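Local atomic coordinates of ABM domain-containing protein (PDB entry 3E8O), a protein that is of unknown function but, as a dimeric ferredoxin-like member of the antibiotic biosynthesis monooxygenase family, may act as an oxidoreductase. Residues G52-V58 and L69-D75; H35-L39 and A95-V101. The contacts are given in a common frame with arbitrary orientation. Residue numbers count along the deposited sequence, not the author numbering.

Interaction 1: G52-V58 and L69-D75; sequences GCLLYLV and LITEHWD
His73 and Leu55, the two residues most covered here, face each other as an antiparallel hydrogen-bonded pair. His73 N donates to Leu55 O (2.9 Å), while His73 O accepts from both Leu55 N (3.2 Å) and Leu54 N (2.8 Å). Leu54 and Leu55 thus both oppose His73: a classic beta bulge, with Leu54 near helical phi/psi (-95/-24) and the register shifted by one between Cys53 and Leu55. Strands 53-58 and 69-74 run antiparallel (179°), their axes approaching to 4.5 Å. Past the bulge, Leu57 N donates to Thr71 O and Thr71 N to Leu57 O, 2.9 Å each; Asp75 N to Gly52 O (2.9 Å) closes the other end, where Gly52 has positive phi.

Leu55 (chi1 t, chi2 p) lays CD2 over the imidazole of His73 (chi1 m), a CH-pi contact 3.7 Å from the centroid. This is the hairpin at one edge of the four-stranded ferredoxin-like sheet, and the His73 face meets the second subunit, whose His23 ring packs edge-to-face with that of His73.

Tyr56, chi1 t, lies on the opposite face with Glu72, Trp74 and Ile70, and is itself covered by helix 33-47. Its CE2 sits 3.3 Å from Glu72 CD and its OH 3.5 Å from Ile70 CG2. Trp74 NE1 donates to Glu72 OE1 (2.8 Å), and Cys53 SG stands over the six-membered ring of Trp74, 4.3 Å from its centroid.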
loop_
_atom_site.group_PDB
_atom_site.type_symbol
_atom_site.label_atom_id
_atom_site.label_comp_id
_atom_site.label_asym_id
_atom_site.label_seq_id
_atom_site.Cartn_x
_atom_site.Cartn_y
_atom_site.Cartn_z
ATOM N N GLY A 52 10.015 8.556 -14.177
ATOM C CA GLY A 52 9.211 9.160 -13.139
ATOM C C GLY A 52 8.630 8.233 -12.109
ATOM O O GLY A 52 7.981 8.707 -11.201
ATOM N N CYS A 53 8.837 6.912 -12.251
ATOM C CA CYS A 53 8.301 5.951 -11.290
ATOM C C CYS A 53 9.223 5.867 -10.101
ATOM O O CYS A 53 10.346 5.335 -10.202
ATOM C CB CYS A 53 8.072 4.572 -11.903
ATOM S SG CYS A 53 7.278 3.495 -10.732
ATOM N N LEU A 54 8.741 6.373 -8.967
ATOM C CA LEU A 54 9.552 6.380 -7.742
ATOM C C LEU A 54 9.264 5.177 -6.849
ATOM O O LEU A 54 10.094 4.763 -6.070
ATOM C CB LEU A 54 9.339 7.661 -6.980
ATOM C CG LEU A 54 9.640 8.966 -7.728
ATOM C CD1 LEU A 54 9.202 10.197 -6.973
ATOM C CD2 LEU A 54 11.137 9.008 -8.117
ATOM N N LEU A 55 8.086 4.611 -7.004
ATOM C CA LEU A 55 7.673 3.444 -6.214
ATOM C C LEU A 55 6.520 2.757 -6.928
ATOM O O LEU A 55 5.608 3.409 -7.417
ATOM C CB LEU A 55 7.165 3.855 -4.837
ATOM C CG LEU A 55 6.870 2.710 -3.857
ATOM C CD1 LEU A 55 8.143 1.992 -3.416
ATOM C CD2 LEU A 55 6.102 3.265 -2.661
ATOM N N TYR A 56 6.562 1.447 -6.974
ATOM C CA TYR A 56 5.434 0.637 -7.493
ATOM C C TYR A 56 5.467 -0.700 -6.780
ATOM O O TYR A 56 6.331 -1.526 -7.011
ATOM C CB TYR A 56 5.527 0.456 -9.005
ATOM C CG TYR A 56 4.231 0.020 -9.643
ATOM C CD1 TYR A 56 3.808 -1.272 -9.583
ATOM C CD2 TYR A 56 3.478 0.898 -10.400
ATOM C CE1 TYR A 56 2.627 -1.673 -10.173
ATOM C CE2 TYR A 56 2.324 0.508 -11.009
ATOM C CZ TYR A 56 1.893 -0.787 -10.911
ATOM O OH TYR A 56 0.738 -1.262 -11.485
ATOM N N LEU A 57 4.538 -0.864 -5.863
ATOM C CA LEU A 57 4.406 -2.068 -5.060
ATOM C C LEU A 57 3.033 -2.708 -5.258
ATOM O O LEU A 57 2.000 -2.043 -5.329
ATOM C CB LEU A 57 4.528 -1.740 -3.564
ATOM C CG LEU A 57 5.805 -1.109 -3.078
ATOM C CD1 LEU A 57 5.664 -0.668 -1.604
ATOM C CD2 LEU A 57 6.972 -2.036 -3.273
ATOM N N VAL A 58 3.063 -4.029 -5.360
ATOM C CA VAL A 58 1.864 -4.819 -5.450
ATOM C C VAL A 58 1.850 -5.753 -4.245
ATOM O O VAL A 58 2.866 -6.383 -3.922
ATOM C CB VAL A 58 1.750 -5.576 -6.768
ATOM C CG1 VAL A 58 1.554 -4.595 -7.939
ATOM C CG2 VAL A 58 2.975 -6.558 -7.095
ATOM N N LEU A 69 -3.519 -4.734 -3.372
ATOM C CA LEU A 69 -3.250 -3.309 -3.360
ATOM C C LEU A 69 -2.131 -2.990 -4.351
ATOM O O LEU A 69 -1.155 -3.739 -4.464
ATOM C CB LEU A 69 -2.840 -2.867 -1.931
ATOM C CG LEU A 69 -2.570 -1.401 -1.562
ATOM C CD1 LEU A 69 -3.819 -0.521 -1.711
ATOM C CD2 LEU A 69 -2.021 -1.294 -0.108
ATOM N N ILE A 70 -2.278 -1.861 -5.022
ATOM C CA ILE A 70 -1.288 -1.317 -5.921
ATOM C C ILE A 70 -0.941 0.067 -5.367
ATOM O O ILE A 70 -1.789 0.973 -5.316
ATOM C CB ILE A 70 -1.740 -1.203 -7.386
ATOM C CG1 ILE A 70 -2.333 -2.504 -7.946
ATOM C CG2 ILE A 70 -0.588 -0.728 -8.237
ATOM C CD1 ILE A 70 -2.859 -2.406 -9.354
ATOM N N THR A 71 0.311 0.235 -4.957
ATOM C CA THR A 71 0.831 1.453 -4.338
ATOM C C THR A 71 1.871 2.064 -5.253
ATOM O O THR A 71 2.844 1.416 -5.605
ATOM C CB THR A 71 1.433 1.123 -2.979
ATOM O OG1 THR A 71 0.445 0.473 -2.183
ATOM C CG2 THR A 71 2.001 2.356 -2.259
ATOM N N GLU A 72 1.637 3.311 -5.661
ATOM C CA GLU A 72 2.565 3.942 -6.605
ATOM C C GLU A 72 2.904 5.356 -6.190
ATOM O O GLU A 72 2.050 6.078 -5.729
ATOM C CB GLU A 72 1.956 4.025 -8.041
ATOM C CG GLU A 72 1.164 2.823 -8.483
ATOM C CD GLU A 72 0.433 2.947 -9.791
ATOM O OE1 GLU A 72 0.916 3.683 -10.687
ATOM O OE2 GLU A 72 -0.615 2.252 -9.953
ATOM N N HIS A 73 4.160 5.727 -6.413
ATOM C CA HIS A 73 4.610 7.113 -6.262
ATOM C C HIS A 73 5.233 7.542 -7.574
ATOM O O HIS A 73 6.085 6.857 -8.112
ATOM C CB HIS A 73 5.655 7.293 -5.151
ATOM C CG HIS A 73 5.161 6.975 -3.790
ATOM N ND1 HIS A 73 6.006 7.007 -2.703
ATOM C CD2 HIS A 73 3.943 6.593 -3.328
ATOM C CE1 HIS A 73 5.310 6.691 -1.622
ATOM N NE2 HIS A 73 4.064 6.424 -1.972
ATOM N N TRP A 74 4.736 8.645 -8.113
ATOM C CA TRP A 74 5.188 9.235 -9.394
ATOM C C TRP A 74 5.752 10.604 -9.153
ATOM O O TRP A 74 5.241 11.384 -8.354
ATOM C CB TRP A 74 4.001 9.319 -10.381
ATOM C CG TRP A 74 3.555 7.955 -10.846
ATOM C CD1 TRP A 74 2.556 7.193 -10.307
ATOM C CD2 TRP A 74 4.148 7.169 -11.880
ATOM N NE1 TRP A 74 2.517 5.965 -10.922
ATOM C CE2 TRP A 74 3.472 5.929 -11.906
ATOM C CE3 TRP A 74 5.199 7.384 -12.779
ATOM C CZ2 TRP A 74 3.810 4.920 -12.774
ATOM C CZ3 TRP A 74 5.524 6.366 -13.644
ATOM C CH2 TRP A 74 4.848 5.168 -13.634
ATOM N N ASP A 75 6.772 10.951 -9.919
ATOM C CA ASP A 75 7.439 12.240 -9.722
ATOM C C ASP A 75 6.498 13.401 -9.933
ATOM O O ASP A 75 6.590 14.410 -9.292
ATOM C CB ASP A 75 8.632 12.372 -10.653
ATOM C CG ASP A 75 9.378 13.617 -10.410
ATOM O OD1 ASP A 75 10.013 13.723 -9.335
ATOM O OD2 ASP A 75 9.249 14.520 -11.262
HETATM O O HOH W 1 0.834 -2.251 -2.554
#

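Interaction 2: H35-L39 and A95-V101; sequences HLRQL and ALKHLNV
Residues 35-39 form one turn of a regular alpha-helix, closed by Leu39 N to His35 O (3.0 Å). Residues from Ala95 on belong to the C-terminal turn of a second helix, which ends in a Schellman motif: Val101 N bonds to Leu96 O (2.9 Å) and Asn100 N to Lys97 O (3.1 Å), with Asn100, the C-prime residue, at phi/psi 50/37. The nearest CA pairs are Leu36-Leu99 at 7.4 Å and Leu39-Ala95 at 8.3 Å, and the contact across them is made by apolar side chains.

Leu99 (m, t) has the most surface covered. It packs against His35, Leu36 and Leu39, with CD2 3.6 Å from His35 CB and CD1 3.9 Å from Leu36 CA and 4.2 Å from Leu39 CD2. Leu36 and Leu39, both t, p, point toward segment 95-101: Leu36 CD1 meets Leu96 CD2 at 3.4 Å, and Leu39 CD2 lies 3.9 Å from both Ala95 CB and Leu96 CD2. The reversal at Asn100 brings Val101 back to the contact, its CG2 4.0 Å from Leu36 CD2.

The contact joins helices 33-47 and 87-98, which pack together on one side of the ferredoxin-like sheet; beneath them, Leu36, Leu96 and Val101 all rest on Leu26 of strand 20-27, and Leu36 also touches Phe68 of strand 67-74.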
loop_
_atom_site.group_PDB
_atom_site.type_symbol
_atom_site.label_atom_id
_atom_site.label_comp_id
_atom_site.label_asym_id
_atom_site.label_seq_id
_atom_site.Cartn_x
_atom_site.Cartn_y
_atom_site.Cartn_z
ATOM N N HIS A 35 -3.063 -16.506 -10.844
ATOM C CA HIS A 35 -2.831 -15.814 -12.107
ATOM C C HIS A 35 -2.717 -14.300 -11.890
ATOM O O HIS A 35 -1.867 -13.622 -12.463
ATOM C CB HIS A 35 -3.936 -16.136 -13.142
ATOM C CG HIS A 35 -3.982 -17.589 -13.551
ATOM N ND1 HIS A 35 -5.161 -18.287 -13.702
ATOM C CD2 HIS A 35 -2.988 -18.484 -13.768
ATOM C CE1 HIS A 35 -4.892 -19.543 -14.026
ATOM N NE2 HIS A 35 -3.582 -19.683 -14.085
ATOM N N LEU A 36 -3.552 -13.779 -10.995
ATOM C CA LEU A 36 -3.503 -12.334 -10.763
ATOM C C LEU A 36 -2.213 -11.918 -10.048
ATOM O O LEU A 36 -1.607 -10.889 -10.357
ATOM C CB LEU A 36 -4.717 -11.854 -9.995
ATOM C CG LEU A 36 -4.777 -10.337 -9.756
ATOM C CD1 LEU A 36 -4.661 -9.495 -11.026
ATOM C CD2 LEU A 36 -6.035 -9.960 -8.936
ATOM N N ARG A 37 -1.757 -12.767 -9.147
ATOM C CA ARG A 37 -0.518 -12.448 -8.435
ATOM C C ARG A 37 0.630 -12.379 -9.418
ATOM O O ARG A 37 1.463 -11.514 -9.360
ATOM C CB ARG A 37 -0.199 -13.459 -7.310
ATOM C CG ARG A 37 -1.193 -13.459 -6.178
ATOM C CD ARG A 37 -0.783 -14.398 -5.051
ATOM N NE ARG A 37 -1.834 -14.558 -4.073
ATOM C CZ ARG A 37 -2.755 -15.509 -4.055
ATOM N NH1 ARG A 37 -2.706 -16.534 -4.883
ATOM N NH2 ARG A 37 -3.720 -15.442 -3.177
ATOM N N GLN A 38 0.677 -13.351 -10.319
ATOM C CA GLN A 38 1.728 -13.394 -11.321
ATOM C C GLN A 38 1.697 -12.160 -12.214
ATOM O O GLN A 38 2.716 -11.558 -12.527
ATOM C CB GLN A 38 1.658 -14.693 -12.171
ATOM C CG GLN A 38 2.758 -14.718 -13.226
ATOM C CD GLN A 38 2.701 -15.828 -14.227
ATOM O OE1 GLN A 38 1.648 -16.155 -14.776
ATOM N NE2 GLN A 38 3.870 -16.383 -14.518
ATOM N N LEU A 39 0.495 -11.796 -12.626
ATOM C CA LEU A 39 0.300 -10.596 -13.477
ATOM C C LEU A 39 0.749 -9.328 -12.776
ATOM O O LEU A 39 1.434 -8.488 -13.356
ATOM C CB LEU A 39 -1.161 -10.487 -13.884
ATOM C CG LEU A 39 -1.557 -9.268 -14.722
ATOM C CD1 LEU A 39 -0.799 -9.175 -16.043
ATOM C CD2 LEU A 39 -3.095 -9.306 -14.950
ATOM N N ALA A 95 -6.068 -8.147 -19.679
ATOM C CA ALA A 95 -5.799 -9.423 -19.005
ATOM C C ALA A 95 -6.726 -9.615 -17.793
ATOM O O ALA A 95 -7.180 -10.749 -17.474
ATOM C CB ALA A 95 -4.289 -9.556 -18.641
ATOM N N LEU A 96 -7.013 -8.519 -17.109
ATOM C CA LEU A 96 -7.899 -8.574 -15.939
ATOM C C LEU A 96 -9.291 -9.037 -16.316
ATOM O O LEU A 96 -9.951 -9.794 -15.588
ATOM C CB LEU A 96 -7.992 -7.220 -15.227
ATOM C CG LEU A 96 -6.731 -6.713 -14.548
ATOM C CD1 LEU A 96 -6.953 -5.268 -14.017
ATOM C CD2 LEU A 96 -6.242 -7.624 -13.430
ATOM N N LYS A 97 -9.728 -8.610 -17.492
ATOM C CA LYS A 97 -11.071 -8.963 -17.984
ATOM C C LYS A 97 -11.180 -10.452 -18.054
ATOM O O LYS A 97 -12.201 -11.068 -17.726
ATOM C CB LYS A 97 -11.390 -8.350 -19.376
ATOM C CG LYS A 97 -11.772 -6.882 -19.352
ATOM C CD LYS A 97 -12.305 -6.331 -20.734
ATOM C CE LYS A 97 -11.290 -6.412 -21.857
ATOM N NZ LYS A 97 -11.728 -5.728 -23.153
ATOM N N HIS A 98 -10.092 -11.041 -18.479
ATOM C CA HIS A 98 -10.055 -12.483 -18.668
ATOM C C HIS A 98 -9.916 -13.316 -17.414
ATOM O O HIS A 98 -10.156 -14.530 -17.409
ATOM C CB HIS A 98 -9.045 -12.833 -19.741
ATOM C CG HIS A 98 -9.465 -12.300 -21.071
ATOM N ND1 HIS A 98 -10.447 -12.904 -21.833
ATOM C CD2 HIS A 98 -9.151 -11.148 -21.705
ATOM C CE1 HIS A 98 -10.654 -12.179 -22.919
ATOM N NE2 HIS A 98 -9.887 -11.106 -22.862
ATOM N N LEU A 99 -9.530 -12.635 -16.341
ATOM C CA LEU A 99 -9.443 -13.243 -15.029
ATOM C C LEU A 99 -10.721 -12.915 -14.230
ATOM O O LEU A 99 -10.838 -13.206 -13.018
ATOM C CB LEU A 99 -8.185 -12.742 -14.272
ATOM C CG LEU A 99 -6.817 -13.083 -14.854
ATOM C CD1 LEU A 99 -5.742 -12.468 -13.965
ATOM C CD2 LEU A 99 -6.657 -14.605 -14.953
ATOM N N ASN A 100 -11.657 -12.293 -14.939
ATOM C CA ASN A 100 -12.925 -11.779 -14.370
ATOM C C ASN A 100 -12.692 -10.933 -13.141
ATOM O O ASN A 100 -13.456 -10.964 -12.156
ATOM C CB ASN A 100 -13.958 -12.871 -14.039
ATOM C CG ASN A 100 -15.405 -12.306 -13.858
ATOM O OD1 ASN A 100 -15.886 -11.362 -14.569
ATOM N ND2 ASN A 100 -16.112 -12.905 -12.909
ATOM N N VAL A 101 -11.599 -10.173 -13.215
ATOM C CA VAL A 101 -11.299 -9.166 -12.175
ATOM C C VAL A 101 -11.970 -7.890 -12.623
ATOM O O VAL A 101 -11.548 -7.274 -13.596
ATOM C CB VAL A 101 -9.796 -8.925 -11.995
ATOM C CG1 VAL A 101 -9.548 -7.706 -11.066
ATOM C CG2 VAL A 101 -9.127 -10.216 -11.511
#

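Interaction 1 is nested inside the chain loop closed by interaction 2: helix 33-47 comes first, then the hairpin of strands 53-61 and 67-74, and finally helix 87-98. The centres lie 20 Å apart, and the nearest atoms, about 6 Å apart, do not touch. Helix 33-47 links the two regions: its early turn, 35-39, packs on the end of helix 87-98, whereas its later residues Ile43, Ala44 and Thr47 cover Tyr56 of the hairpin. One contact therefore pairs strands within the sheet and the other pairs helices above it, consistent with the layered ferredoxin-like fold, whose opposite sheet face meets the second subunit.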